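PDB 3ZPL: putative marr-family transcriptional repressor, which binds DNA through winged-helix motifs as a MarR family transcriptional regulator, probably acting as a repressor. Local coordinates for a contact of chain A with DNA and the interface of chains A and B. Sequence-based numbering; all coordinates share one arbitrary frame. Chains: chain A/B, Putative marr-family transcriptional repressor.

Contact 1: a contact of chain A with DNA. Residues chain A 55, 58, 88, 95. With nucleotides of chain C.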
ATOM      1  N   PRO A  55       1.293   1.303  13.580  1.00 53.28           N
ATOM      2  CA  PRO A  55       1.485   1.241  12.137  1.00 50.74           C
ATOM      3  C   PRO A  55       1.177   2.547  11.448  1.00 49.41           C
ATOM      4  O   PRO A  55       0.674   3.456  12.064  1.00 48.42           O
ATOM      5  CB  PRO A  55       0.497   0.175  11.705  1.00 51.33           C
ATOM      6  CG  PRO A  55      -0.614   0.318  12.680  1.00 52.16           C
ATOM      7  CD  PRO A  55       0.053   0.628  13.985  1.00 53.11           C
ATOM      8  N   TYR A  58      -2.615   4.069  11.433  1.00 54.41           N
ATOM      9  CA  TYR A  58      -2.977   4.611  12.741  1.00 54.05           C
ATOM     10  C   TYR A  58      -2.355   5.998  12.967  1.00 54.53           C
ATOM     11  O   TYR A  58      -3.054   6.967  13.235  1.00 55.63           O
ATOM     12  CB  TYR A  58      -2.532   3.648  13.840  1.00 55.02           C
ATOM     13  CG  TYR A  58      -3.363   2.367  13.961  1.00 54.56           C
ATOM     14  CD1 TYR A  58      -4.148   1.892  12.914  1.00 54.93           C
ATOM     15  CD2 TYR A  58      -3.309   1.611  15.101  1.00 55.67           C
ATOM     16  CE1 TYR A  58      -4.873   0.713  13.021  1.00 53.51           C
ATOM     17  CE2 TYR A  58      -4.021   0.433  15.208  1.00 56.86           C
ATOM     18  CZ  TYR A  58      -4.813  -0.007  14.166  1.00 54.97           C
ATOM     19  OH  TYR A  58      -5.528  -1.174  14.321  1.00 54.86           O
ATOM     20  N   ARG A  88     -12.807  -0.868   9.877  1.00 47.96           N
ATOM     21  CA  ARG A  88     -11.411  -0.769  10.179  1.00 47.94           C
ATOM     22  C   ARG A  88     -11.171   0.379  11.142  1.00 46.97           C
ATOM     23  O   ARG A  88     -10.374   0.252  12.071  1.00 52.83           O
ATOM     24  CB  ARG A  88     -10.634  -0.531   8.900  1.00 48.49           C
ATOM     25  CG  ARG A  88      -9.137  -0.479   9.102  1.00 49.30           C
ATOM     26  CD  ARG A  88      -8.507  -0.075   7.793  1.00 50.20           C
ATOM     27  NE  ARG A  88      -7.072  -0.311   7.770  1.00 50.92           N
ATOM     28  CZ  ARG A  88      -6.353  -0.238   6.663  1.00 53.16           C
ATOM     29  NH1 ARG A  88      -6.942   0.058   5.512  1.00 54.90           N
ATOM     30  NH2 ARG A  88      -5.046  -0.450   6.696  1.00 54.94           N
ATOM     31  N   ARG A  95      -8.314   0.298  19.613  1.00 54.63           N
ATOM     32  CA  ARG A  95      -6.930  -0.012  19.929  1.00 53.83           C
ATOM     33  C   ARG A  95      -6.195   1.254  20.422  1.00 52.69           C
ATOM     34  O   ARG A  95      -5.410   1.179  21.363  1.00 50.48           O
ATOM     35  CB  ARG A  95      -6.235  -0.631  18.701  1.00 54.99           C
ATOM     36  CG  ARG A  95      -4.862  -1.245  18.944  1.00 56.23           C
ATOM     37  CD  ARG A  95      -3.740  -0.207  18.804  1.00 58.74           C
ATOM     38  NE  ARG A  95      -2.469  -0.747  18.286  1.00 60.54           N
ATOM     39  CZ  ARG A  95      -1.306  -0.087  18.296  1.00 61.90           C
ATOM     40  NH1 ARG A  95      -1.216   1.136  18.817  1.00 61.79           N
ATOM     41  NH2 ARG A  95      -0.208  -0.659  17.808  1.00 63.87           N
TER
ATOM     42  P    DT C  12      -2.282  -3.688  16.107  1.00 55.71           P
ATOM     43  OP1  DT C  12      -1.406  -2.479  16.031  1.00 56.68           O
ATOM     44  OP2  DT C  12      -3.377  -3.813  17.111  1.00 54.23           O
ATOM     45  O5'  DT C  12      -3.007  -3.926  14.710  1.00 52.76           O
ATOM     46  C5'  DT C  12      -2.234  -3.956  13.517  1.00 51.53           C
ATOM     47  C4'  DT C  12      -3.098  -4.464  12.394  1.00 50.12           C
ATOM     48  O4'  DT C  12      -3.557  -5.800  12.690  1.00 51.35           O
ATOM     49  C3'  DT C  12      -4.356  -3.629  12.138  1.00 47.88           C
ATOM     50  O3'  DT C  12      -4.158  -3.044  10.852  1.00 47.28           O
ATOM     51  C2'  DT C  12      -5.498  -4.629  12.241  1.00 47.63           C
ATOM     52  C1'  DT C  12      -4.810  -5.966  12.069  1.00 47.94           C
ATOM     53  N1   DT C  12      -5.484  -7.117  12.708  1.00 48.68           N
ATOM     54  C2   DT C  12      -5.905  -8.162  11.911  1.00 48.27           C
ATOM     55  O2   DT C  12      -5.741  -8.188  10.703  1.00 49.35           O
ATOM     56  N3   DT C  12      -6.526  -9.183  12.588  1.00 45.85           N
ATOM     57  C4   DT C  12      -6.758  -9.261  13.948  1.00 46.13           C
ATOM     58  O4   DT C  12      -7.300 -10.256  14.419  1.00 47.22           O
ATOM     59  C5   DT C  12      -6.292  -8.129  14.720  1.00 45.56           C
ATOM     60  C7   DT C  12      -6.507  -8.118  16.199  1.00 46.33           C
ATOM     61  C6   DT C  12      -5.694  -7.124  14.069  1.00 47.08           C
ATOM     62  P    DC C  13      -5.306  -2.253  10.121  1.00 46.22           P
ATOM     63  OP1  DC C  13      -4.665  -1.395   9.091  1.00 50.24           O
ATOM     64  OP2  DC C  13      -6.174  -1.641  11.149  1.00 47.30           O
ATOM     65  O5'  DC C  13      -6.035  -3.404   9.292  1.00 46.23           O
ATOM     66  C5'  DC C  13      -5.398  -3.934   8.101  1.00 44.99           C
ATOM     67  C4'  DC C  13      -6.354  -4.837   7.361  1.00 43.24           C
ATOM     68  O4'  DC C  13      -6.787  -5.882   8.269  1.00 41.33           O
ATOM     69  C3'  DC C  13      -7.622  -4.119   6.892  1.00 42.71           C
ATOM     70  O3'  DC C  13      -7.893  -4.386   5.507  1.00 43.20           O
ATOM     71  C2'  DC C  13      -8.686  -4.600   7.871  1.00 41.08           C
ATOM     72  C1'  DC C  13      -8.199  -5.990   8.231  1.00 39.87           C
ATOM     73  N1   DC C  13      -8.653  -6.525   9.530  1.00 39.23           N
ATOM     74  C2   DC C  13      -9.116  -7.841   9.589  1.00 37.89           C
ATOM     75  O2   DC C  13      -9.137  -8.512   8.554  1.00 38.64           O
ATOM     76  N3   DC C  13      -9.549  -8.342  10.768  1.00 37.86           N
ATOM     77  C4   DC C  13      -9.500  -7.589  11.869  1.00 38.87           C
ATOM     78  N4   DC C  13      -9.915  -8.132  13.019  1.00 38.58           N
ATOM     79  C5   DC C  13      -9.004  -6.251  11.845  1.00 38.98           C
ATOM     80  C6   DC C  13      -8.613  -5.757  10.662  1.00 40.07           C
ATOM     81  P    DT C  14      -9.207  -3.733   4.793  1.00 47.17           P
ATOM     82  OP1  DT C  14      -8.823  -3.275   3.433  1.00 49.26           O
ATOM     83  OP2  DT C  14      -9.864  -2.771   5.729  1.00 44.48           O
ATOM     84  O5'  DT C  14     -10.187  -4.983   4.671  1.00 46.94           O
ATOM     85  C5'  DT C  14      -9.712  -6.211   4.094  1.00 46.59           C
ATOM     86  C4'  DT C  14     -10.806  -7.250   4.119  1.00 46.98           C
ATOM     87  O4'  DT C  14     -11.012  -7.697   5.473  1.00 46.22           O
ATOM     88  C3'  DT C  14     -12.166  -6.764   3.612  1.00 49.07           C
ATOM     89  O3'  DT C  14     -12.632  -7.695   2.633  1.00 52.12           O
ATOM     90  C2'  DT C  14     -13.044  -6.714   4.853  1.00 46.99           C
ATOM     91  C1'  DT C  14     -12.402  -7.727   5.775  1.00 46.76           C
ATOM     92  N1   DT C  14     -12.533  -7.466   7.217  1.00 44.70           N
ATOM     93  C2   DT C  14     -12.916  -8.504   8.034  1.00 45.24           C
ATOM     94  O2   DT C  14     -13.209  -9.611   7.612  1.00 47.66           O
ATOM     95  N3   DT C  14     -12.954  -8.193   9.370  1.00 44.09           N
ATOM     96  C4   DT C  14     -12.587  -6.999   9.961  1.00 43.65           C
ATOM     97  O4   DT C  14     -12.620  -6.884  11.183  1.00 44.03           O
ATOM     98  C5   DT C  14     -12.169  -5.963   9.047  1.00 43.22           C
ATOM     99  C7   DT C  14     -11.758  -4.631   9.594  1.00 42.15           C
ATOM    100  C6   DT C  14     -12.151  -6.250   7.738  1.00 44.06           C
TER
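OP1 of the DC13 phosphate of chain C is the best-held polar atom, gripped by two nitrogens of A:Arg88. The side chain leaves helix 86-98 with CG anti to the backbone N (chi1 -177°) and runs extended from CG to NE, so that the guanidinium meets the phosphate side-on. NE donates to OP1 at 3.0 Å, and NH2 of A:Arg88 reaches the same oxygen at 2.6 Å, a salt-bridged hydrogen bond with an angle of 149° at the hydrogen. OP1 lies close to the guanidinium plane for both bonds, which should fix the rotation of the group, while C3' of DC13 sits over one face near its rim. At the root of the chain, CA of A:Arg88 comes within 3.9 Å of the C7 methyl of DT14, an apolar contact with a base in the major groove. One nucleotide back, A:Arg95 bends at chi2 (-88°) and chi3 and places NH2 2.8 Å from OP1 of DT12, a salt bridge and hydrogen bond tilted out of the guanidinium plane; its NE bonds to this phosphate are weak. Between the arginines A:Tyr58 of helix 56-66 brings the CE1 side of its ring and its hydroxyl to OP2 of DC13, with a weak hydrogen bond from OH. A:Pro55 CG lies 3.6 Å above one ring face, offset toward the rim, and backs it, whereas A:Arg95 borders the ring, its NE in plane at the edge and the ring's CD2 over its guanidinium near the rim. Clasping consecutive phosphates from helix 86-98, the recognition helix of the winged helix-turn-helix, the site holds the DNA strand and seats that helix at the major groove.

Contact 2: the interface of chains A and B. Residues chain A 145, 149-150, 152-154, 156; chain B 29, 149, 152-153, 156-157, 159.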
ATOM      1  N   LEU A 145      14.129  13.235  -5.443  1.00 72.76           N
ATOM      2  CA  LEU A 145      13.432  13.730  -6.631  1.00 71.88           C
ATOM      3  C   LEU A 145      13.649  15.226  -6.841  1.00 73.24           C
ATOM      4  O   LEU A 145      13.606  16.006  -5.894  1.00 73.03           O
ATOM      5  CB  LEU A 145      11.940  13.467  -6.495  1.00 69.22           C
ATOM      6  CG  LEU A 145      11.564  12.055  -6.070  1.00 67.57           C
ATOM      7  CD1 LEU A 145      10.084  12.008  -5.739  1.00 66.60           C
ATOM      8  CD2 LEU A 145      11.902  11.052  -7.151  1.00 67.73           C
ATOM      9  N   GLN A 149       9.887  16.563 -10.665  1.00 68.17           N
ATOM     10  CA  GLN A 149       9.297  15.229 -10.436  1.00 66.46           C
ATOM     11  C   GLN A 149       8.371  15.210  -9.248  1.00 64.70           C
ATOM     12  O   GLN A 149       7.373  14.494  -9.242  1.00 62.23           O
ATOM     13  CB  GLN A 149      10.349  14.158 -10.188  1.00 68.61           C
ATOM     14  CG  GLN A 149      11.742  14.474 -10.675  1.00 70.97           C
ATOM     15  CD  GLN A 149      12.580  13.234 -10.834  1.00 73.02           C
ATOM     16  OE1 GLN A 149      13.518  12.995 -10.077  1.00 76.47           O
ATOM     17  NE2 GLN A 149      12.248  12.432 -11.833  1.00 73.61           N
ATOM     18  N   GLN A 150       8.711  15.985  -8.219  1.00 65.78           N
ATOM     19  CA  GLN A 150       7.792  16.197  -7.102  1.00 63.91           C
ATOM     20  C   GLN A 150       6.499  16.802  -7.637  1.00 63.73           C
ATOM     21  O   GLN A 150       5.417  16.350  -7.280  1.00 65.40           O
ATOM     22  CB  GLN A 150       8.413  17.105  -6.041  1.00 63.69           C
ATOM     23  CG  GLN A 150       9.595  16.480  -5.330  1.00 63.84           C
ATOM     24  CD  GLN A 150      10.206  17.393  -4.302  1.00 64.19           C
ATOM     25  OE1 GLN A 150       9.615  18.407  -3.941  1.00 64.57           O
ATOM     26  NE2 GLN A 150      11.395  17.039  -3.816  1.00 65.47           N
ATOM     27  N   SER A 152       5.449  16.586 -10.678  1.00 65.22           N
ATOM     28  CA  SER A 152       4.878  15.551 -11.543  1.00 64.87           C
ATOM     29  C   SER A 152       4.155  14.433 -10.766  1.00 63.16           C
ATOM     30  O   SER A 152       3.067  14.006 -11.143  1.00 61.57           O
ATOM     31  CB  SER A 152       5.981  14.962 -12.424  1.00 67.09           C
ATOM     32  OG  SER A 152       5.432  14.176 -13.466  1.00 69.70           O
ATOM     33  N   LEU A 153       4.780  13.960  -9.687  1.00 64.05           N
ATOM     34  CA  LEU A 153       4.199  12.935  -8.808  1.00 63.51           C
ATOM     35  C   LEU A 153       2.815  13.321  -8.294  1.00 63.18           C
ATOM     36  O   LEU A 153       1.875  12.529  -8.368  1.00 62.20           O
ATOM     37  CB  LEU A 153       5.110  12.714  -7.601  1.00 63.70           C
ATOM     38  CG  LEU A 153       4.702  11.715  -6.513  1.00 62.92           C
ATOM     39  CD1 LEU A 153       4.333  10.379  -7.108  1.00 61.72           C
ATOM     40  CD2 LEU A 153       5.806  11.533  -5.483  1.00 63.41           C
ATOM     41  N   GLY A 154       2.702  14.541  -7.767  1.00 63.32           N
ATOM     42  CA  GLY A 154       1.454  15.023  -7.181  1.00 62.20           C
ATOM     43  C   GLY A 154       0.348  15.173  -8.202  1.00 62.68           C
ATOM     44  O   GLY A 154      -0.798  14.826  -7.931  1.00 62.00           O
ATOM     45  N   ILE A 156       0.123  13.432 -10.831  1.00 61.52           N
ATOM     46  CA  ILE A 156      -0.209  12.066 -11.227  1.00 60.99           C
ATOM     47  C   ILE A 156      -1.094  11.352 -10.202  1.00 59.13           C
ATOM     48  O   ILE A 156      -2.112  10.772 -10.554  1.00 60.16           O
ATOM     49  CB  ILE A 156       1.074  11.240 -11.498  1.00 61.04           C
ATOM     50  CG1 ILE A 156       1.727  11.722 -12.787  1.00 61.29           C
ATOM     51  CG2 ILE A 156       0.742   9.758 -11.611  1.00 61.70           C
ATOM     52  CD1 ILE A 156       3.150  11.265 -12.976  1.00 61.83           C
TER
ATOM     53  N   VAL B  29       1.635  16.980  -2.259  1.00 70.30           N
ATOM     54  CA  VAL B  29       2.125  15.877  -3.082  1.00 70.33           C
ATOM     55  C   VAL B  29       2.013  14.560  -2.309  1.00 69.71           C
ATOM     56  O   VAL B  29       1.391  13.601  -2.772  1.00 71.35           O
ATOM     57  CB  VAL B  29       3.596  16.110  -3.507  1.00 70.04           C
ATOM     58  CG1 VAL B  29       4.193  14.853  -4.120  1.00 71.01           C
ATOM     59  CG2 VAL B  29       3.688  17.269  -4.484  1.00 71.51           C
ATOM     60  N   GLN B 149       3.547  11.189 -18.779  1.00 64.60           N
ATOM     61  CA  GLN B 149       3.366  10.933 -17.336  1.00 61.90           C
ATOM     62  C   GLN B 149       3.595   9.484 -16.989  1.00 61.20           C
ATOM     63  O   GLN B 149       4.057   9.169 -15.895  1.00 62.50           O
ATOM     64  CB  GLN B 149       1.968  11.313 -16.832  1.00 60.53           C
ATOM     65  CG  GLN B 149       1.207  12.281 -17.689  1.00 61.37           C
ATOM     66  CD  GLN B 149       0.104  12.954 -16.929  1.00 60.27           C
ATOM     67  OE1 GLN B 149      -1.085  12.728 -17.194  1.00 60.92           O
ATOM     68  NE2 GLN B 149       0.480  13.822 -16.011  1.00 59.74           N
ATOM     69  N   SER B 152       7.080   9.330 -16.825  1.00 64.71           N
ATOM     70  CA  SER B 152       7.479  10.041 -15.599  1.00 64.25           C
ATOM     71  C   SER B 152       7.231   9.236 -14.306  1.00 61.39           C
ATOM     72  O   SER B 152       8.097   9.172 -13.437  1.00 59.33           O
ATOM     73  CB  SER B 152       6.758  11.384 -15.527  1.00 65.01           C
ATOM     74  OG  SER B 152       7.336  12.209 -14.535  1.00 66.72           O
ATOM     75  N   LEU B 153       6.060   8.606 -14.210  1.00 59.62           N
ATOM     76  CA  LEU B 153       5.707   7.724 -13.087  1.00 57.35           C
ATOM     77  C   LEU B 153       6.743   6.624 -12.852  1.00 56.64           C
ATOM     78  O   LEU B 153       7.191   6.412 -11.727  1.00 56.64           O
ATOM     79  CB  LEU B 153       4.365   7.056 -13.360  1.00 57.51           C
ATOM     80  CG  LEU B 153       3.790   6.080 -12.338  1.00 57.88           C
ATOM     81  CD1 LEU B 153       3.792   6.663 -10.955  1.00 57.80           C
ATOM     82  CD2 LEU B 153       2.373   5.657 -12.706  1.00 59.44           C
ATOM     83  N   ILE B 156      10.028   7.754 -11.629  1.00 59.87           N
ATOM     84  CA  ILE B 156       9.878   8.185 -10.246  1.00 59.88           C
ATOM     85  C   ILE B 156       9.839   7.014  -9.276  1.00 59.89           C
ATOM     86  O   ILE B 156      10.561   7.016  -8.274  1.00 62.34           O
ATOM     87  CB  ILE B 156       8.636   9.081 -10.064  1.00 58.84           C
ATOM     88  CG1 ILE B 156       8.897  10.449 -10.711  1.00 60.20           C
ATOM     89  CG2 ILE B 156       8.318   9.280  -8.589  1.00 58.78           C
ATOM     90  CD1 ILE B 156       7.662  11.283 -10.940  1.00 60.41           C
ATOM     91  N   MET B 157       8.995   6.025  -9.552  1.00 57.64           N
ATOM     92  CA  MET B 157       8.840   4.918  -8.619  1.00 57.24           C
ATOM     93  C   MET B 157      10.112   4.075  -8.561  1.00 58.07           C
ATOM     94  O   MET B 157      10.524   3.667  -7.488  1.00 61.70           O
ATOM     95  CB  MET B 157       7.614   4.077  -8.956  1.00 56.87           C
ATOM     96  CG  MET B 157       6.297   4.842  -8.862  1.00 56.48           C
ATOM     97  SD  MET B 157       5.997   5.670  -7.277  1.00 57.21           S
ATOM     98  CE  MET B 157       4.513   6.556  -7.722  1.00 58.67           C
ATOM     99  N   ILE B 159      13.185   5.079  -8.752  1.00 60.38           N
ATOM    100  CA  ILE B 159      14.121   5.751  -7.836  1.00 62.31           C
ATOM    101  C   ILE B 159      13.764   5.467  -6.375  1.00 61.81           C
ATOM    102  O   ILE B 159      14.638   5.131  -5.560  1.00 60.29           O
ATOM    103  CB  ILE B 159      14.101   7.279  -8.010  1.00 64.35           C
ATOM    104  CG1 ILE B 159      14.569   7.682  -9.415  1.00 65.52           C
ATOM    105  CG2 ILE B 159      14.981   7.935  -6.955  1.00 67.73           C
ATOM    106  CD1 ILE B 159      14.063   9.042  -9.849  1.00 66.12           C
TER
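Copies of helix 147-164 from the two chains pack against each other about a two-fold axis, with helix 24-51 of chain B flanking the A helix. At the symmetric centre the two serine hydroxyls meet, their CB-OG bonds antiparallel: OG of A:Ser152 lies 2.9 Å from OG of B:Ser152 in a hydrogen bond in which either hydroxyl may be the donor. Each OG is anti to its backbone N (chi1 -167°), which turns both hydroxyls toward the partner. On either side an isoleucine slides past a glutamine in the opposite direction. A:Ile156 carries CG1 anti to the carbonyl carbon (chi1 -71°) and sends CD1 along B:Gln149, 4.0 Å from its CB and 3.7 Å from its backbone O; B:Ile156 CD1 repeats this, 3.6 Å from O of A:Gln149. An alanine in place of A:Ile156 would remove CG1, CG2 and CD1 and would probably loosen the packing over B:Gln149 beside the serine pair. Further out, A:Leu153 has CG anti to the backbone N (chi1 178°) and forks between two partners that it crosses at about a right angle. Its CD1 touches CE of B:Met157 at 3.9 Å, and its CD2 lies 3.9 Å from CG1 of B:Val29. The other branch of that valine, CG2, rests 3.4 Å from the carbonyl O of A:Gln150. In the loop just before helix 147-164, A:Leu145 crosses B:Ile159 obliquely, CD2 against CD1 at 4.0 Å. The patch is thus mainly apolar, with the serine pair at its centre, and it lies where C-terminal and N-terminal helices build the dimerisation region typical of MarR proteins.

Contact 1 and contact 2 lie about 28 Å apart, measured between the centres of their C-alpha atoms, and share no residue or secondary-structure element. Contact 1 draws on the DNA-binding helices 56-66 and 86-98, whereas contact 2 belongs to helix 147-164 and to the N-terminal helix of the partner chain. The division is that of a MarR dimer, with dimerisation and DNA binding in separate regions of each chain. Because contact 2 joins the chains about a two-fold axis, it probably sets the spacing and orientation at which two copies of contact 1 are presented to the duplex.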